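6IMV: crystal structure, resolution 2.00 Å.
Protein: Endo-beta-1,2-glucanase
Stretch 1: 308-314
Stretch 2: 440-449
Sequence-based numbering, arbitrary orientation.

Stretch 1 308-314: KVLEMPY
Stretch 2 (440-449) VNAILGGVSG

The two stretches belong to one chain and bury 329 Å² between them. Stretch 2 opens in a helix that is already under way and lasts to Ile 443, leaves it at Gly 445 in a Schellman motif (phi/psi 89/19), and at Ser 448 enters a helix that continues past Gly 449. In register, Leu 310 CA lies 4.2 Å from Gly 446 CA, and Met 312 CA lies 4.5 Å from Ser 448 CA.

Lys 308 (phi/psi -58/-31, chi p, t, t, t) does not touch stretch 2. Lys 308 O accepts hydrogen bonds from Glu 311 N (3.0 Å) and Met 312 N (3.2 Å). Val 309 (-72/-17, m) contributes its carbonyl. A water O donates to Val 309 O (2.8 Å) and to Gly 445 O (3.3 Å), and also bonds Ser 448 OG (2.6 Å).

Leu 310 (-72/-22, chi1 m, chi2 t) has the largest area covered by the other stretch, 94 Å². Leu 310 O accepts the single direct hydrogen bond between the stretches, from Val 447 N, at 2.7 Å and a nearly straight 167°. Leu 310 O also lies 3.4 Å from Gly 446 CA. Gly 446 has phi/psi 67/-173, and an ideal CB on Gly 446 would clash with Leu 310 O at 2.8 Å. The Leu 310 CA-to-CB bond points sideways, but the side-chain end comes nearer: Leu 310 CD2 packs 4.2 Å from Ala 442 CB.

The CA-to-CB bond of Glu 311 (-116/-22, chi1 m, chi2 t) points away; Glu 311 CA meets Val 447 CG2 at 3.9 Å. Val 447 is m, at the N-cap position.

Met 312 extends to -136/152 (m, t, p), and its CA-to-CB bond also points away. That of Ser 448 (p) points toward stretch 1, with Ser 448 CB 3.5 Å from Met 312 C and 3.6 Å from Pro 313 N. Pro 313 is -78/57, C-gamma endo. Tyr 314 (-55/-37, chi1 m) makes no contact; Tyr 314 N bonds Met 312 O at 2.8 Å.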

# COMPACT_ATOMS: atom_id res chain seq x y z
N LYS A 308 -6.20 -0.00 3.78
CA LYS A 308 -6.44 0.56 5.11
C LYS A 308 -6.24 -0.49 6.21
O LYS A 308 -5.85 -0.14 7.32
CB LYS A 308 -7.84 1.17 5.21
CG LYS A 308 -9.00 0.17 5.20
CD LYS A 308 -10.34 0.82 4.97
CE LYS A 308 -11.49 -0.15 5.17
NZ LYS A 308 -12.81 0.54 5.09
N VAL A 309 -6.50 -1.77 5.92
CA VAL A 309 -6.48 -2.82 6.94
C VAL A 309 -5.04 -3.11 7.38
O VAL A 309 -4.84 -3.69 8.44
CB VAL A 309 -7.20 -4.10 6.48
CG1 VAL A 309 -8.59 -3.81 5.97
CG2 VAL A 309 -6.39 -4.88 5.45
N LEU A 310 -4.05 -2.68 6.58
CA LEU A 310 -2.63 -2.78 6.93
C LEU A 310 -2.26 -1.78 8.03
O LEU A 310 -1.22 -1.95 8.68
CB LEU A 310 -1.75 -2.49 5.70
CG LEU A 310 -1.74 -3.52 4.58
CD1 LEU A 310 -1.08 -2.93 3.34
CD2 LEU A 310 -1.02 -4.80 5.00
N GLU A 311 -3.05 -0.72 8.19
CA GLU A 311 -2.61 0.45 8.97
C GLU A 311 -3.46 0.68 10.23
O GLU A 311 -3.00 1.33 11.13
CB GLU A 311 -2.62 1.70 8.08
CG GLU A 311 -1.75 1.54 6.83
CD GLU A 311 -1.21 2.84 6.27
OE1 GLU A 311 -0.91 3.78 7.07
OE2 GLU A 311 -1.10 2.92 5.04
N MET A 312 -4.69 0.17 10.28
CA MET A 312 -5.54 0.33 11.46
C MET A 312 -6.22 -1.00 11.76
O MET A 312 -6.41 -1.80 10.85
CB MET A 312 -6.59 1.43 11.26
CG MET A 312 -5.97 2.79 11.02
SD MET A 312 -7.18 4.10 10.91
CE MET A 312 -7.55 4.39 12.65
N PRO A 313 -6.56 -1.28 13.03
CA PRO A 313 -7.04 -2.61 13.43
C PRO A 313 -8.51 -2.90 13.07
O PRO A 313 -9.30 -3.28 13.94
CB PRO A 313 -6.81 -2.59 14.95
CG PRO A 313 -7.01 -1.15 15.33
CD PRO A 313 -6.42 -0.37 14.18
N TYR A 314 -8.83 -2.79 11.78
CA TYR A 314 -10.13 -3.15 11.24
C TYR A 314 -10.49 -4.61 11.58
O TYR A 314 -11.65 -4.90 11.83
CB TYR A 314 -10.13 -2.96 9.72
CG TYR A 314 -10.29 -1.52 9.29
CD1 TYR A 314 -11.56 -0.99 9.10
CD2 TYR A 314 -9.20 -0.69 9.10
CE1 TYR A 314 -11.73 0.32 8.72
CE2 TYR A 314 -9.36 0.63 8.72
CZ TYR A 314 -10.64 1.14 8.53
OH TYR A 314 -10.83 2.45 8.17
N VAL A 440 5.18 -7.35 1.03
CA VAL A 440 6.10 -7.47 2.15
C VAL A 440 5.38 -7.04 3.44
O VAL A 440 5.42 -7.77 4.43
CB VAL A 440 7.40 -6.68 1.91
CG1 VAL A 440 8.25 -6.60 3.18
CG2 VAL A 440 8.20 -7.26 0.76
N ASN A 441 4.71 -5.89 3.40
CA ASN A 441 4.04 -5.34 4.59
C ASN A 441 2.91 -6.27 5.04
O ASN A 441 2.66 -6.41 6.23
CB ASN A 441 3.60 -3.89 4.37
CG ASN A 441 4.71 -2.92 4.70
OD1 ASN A 441 5.26 -2.97 5.80
ND2 ASN A 441 5.05 -2.04 3.77
N ALA A 442 2.24 -6.95 4.09
CA ALA A 442 1.22 -7.94 4.43
C ALA A 442 1.86 -9.18 5.11
O ALA A 442 1.32 -9.71 6.07
CB ALA A 442 0.42 -8.31 3.21
N ILE A 443 3.00 -9.63 4.59
CA ILE A 443 3.75 -10.76 5.17
C ILE A 443 4.12 -10.44 6.63
O ILE A 443 4.08 -11.33 7.47
CB ILE A 443 4.99 -11.10 4.32
CG1 ILE A 443 4.59 -11.83 3.03
CG2 ILE A 443 6.02 -11.88 5.12
CD1 ILE A 443 5.69 -11.87 1.98
N LEU A 444 4.44 -9.18 6.93
CA LEU A 444 4.85 -8.73 8.29
C LEU A 444 3.63 -8.47 9.19
O LEU A 444 3.79 -8.11 10.35
CB LEU A 444 5.69 -7.46 8.16
CG LEU A 444 7.03 -7.65 7.46
CD1 LEU A 444 7.72 -6.31 7.25
CD2 LEU A 444 7.93 -8.59 8.25
N GLY A 445 2.42 -8.64 8.65
CA GLY A 445 1.18 -8.59 9.40
C GLY A 445 0.59 -7.19 9.49
O GLY A 445 -0.24 -6.93 10.35
N GLY A 446 1.01 -6.27 8.60
CA GLY A 446 0.61 -4.87 8.69
C GLY A 446 1.20 -4.21 9.92
O GLY A 446 2.03 -4.83 10.62
N VAL A 447 0.78 -2.97 10.20
CA VAL A 447 1.22 -2.24 11.40
C VAL A 447 0.02 -1.99 12.34
O VAL A 447 0.14 -1.21 13.29
CB VAL A 447 1.94 -0.92 11.05
CG1 VAL A 447 3.23 -1.17 10.29
CG2 VAL A 447 1.04 0.05 10.30
N SER A 448 -1.10 -2.67 12.10
CA SER A 448 -2.33 -2.42 12.86
C SER A 448 -2.15 -2.73 14.36
O SER A 448 -2.79 -2.08 15.21
CB SER A 448 -3.51 -3.13 12.28
OG SER A 448 -3.36 -4.53 12.33
N GLY A 449 -1.30 -3.71 14.68
CA GLY A 449 -0.94 -4.04 16.07
C GLY A 449 -0.26 -2.87 16.78
O GLY A 449 -0.64 -2.48 17.87
O HOH W 1 -2.84 -5.00 9.87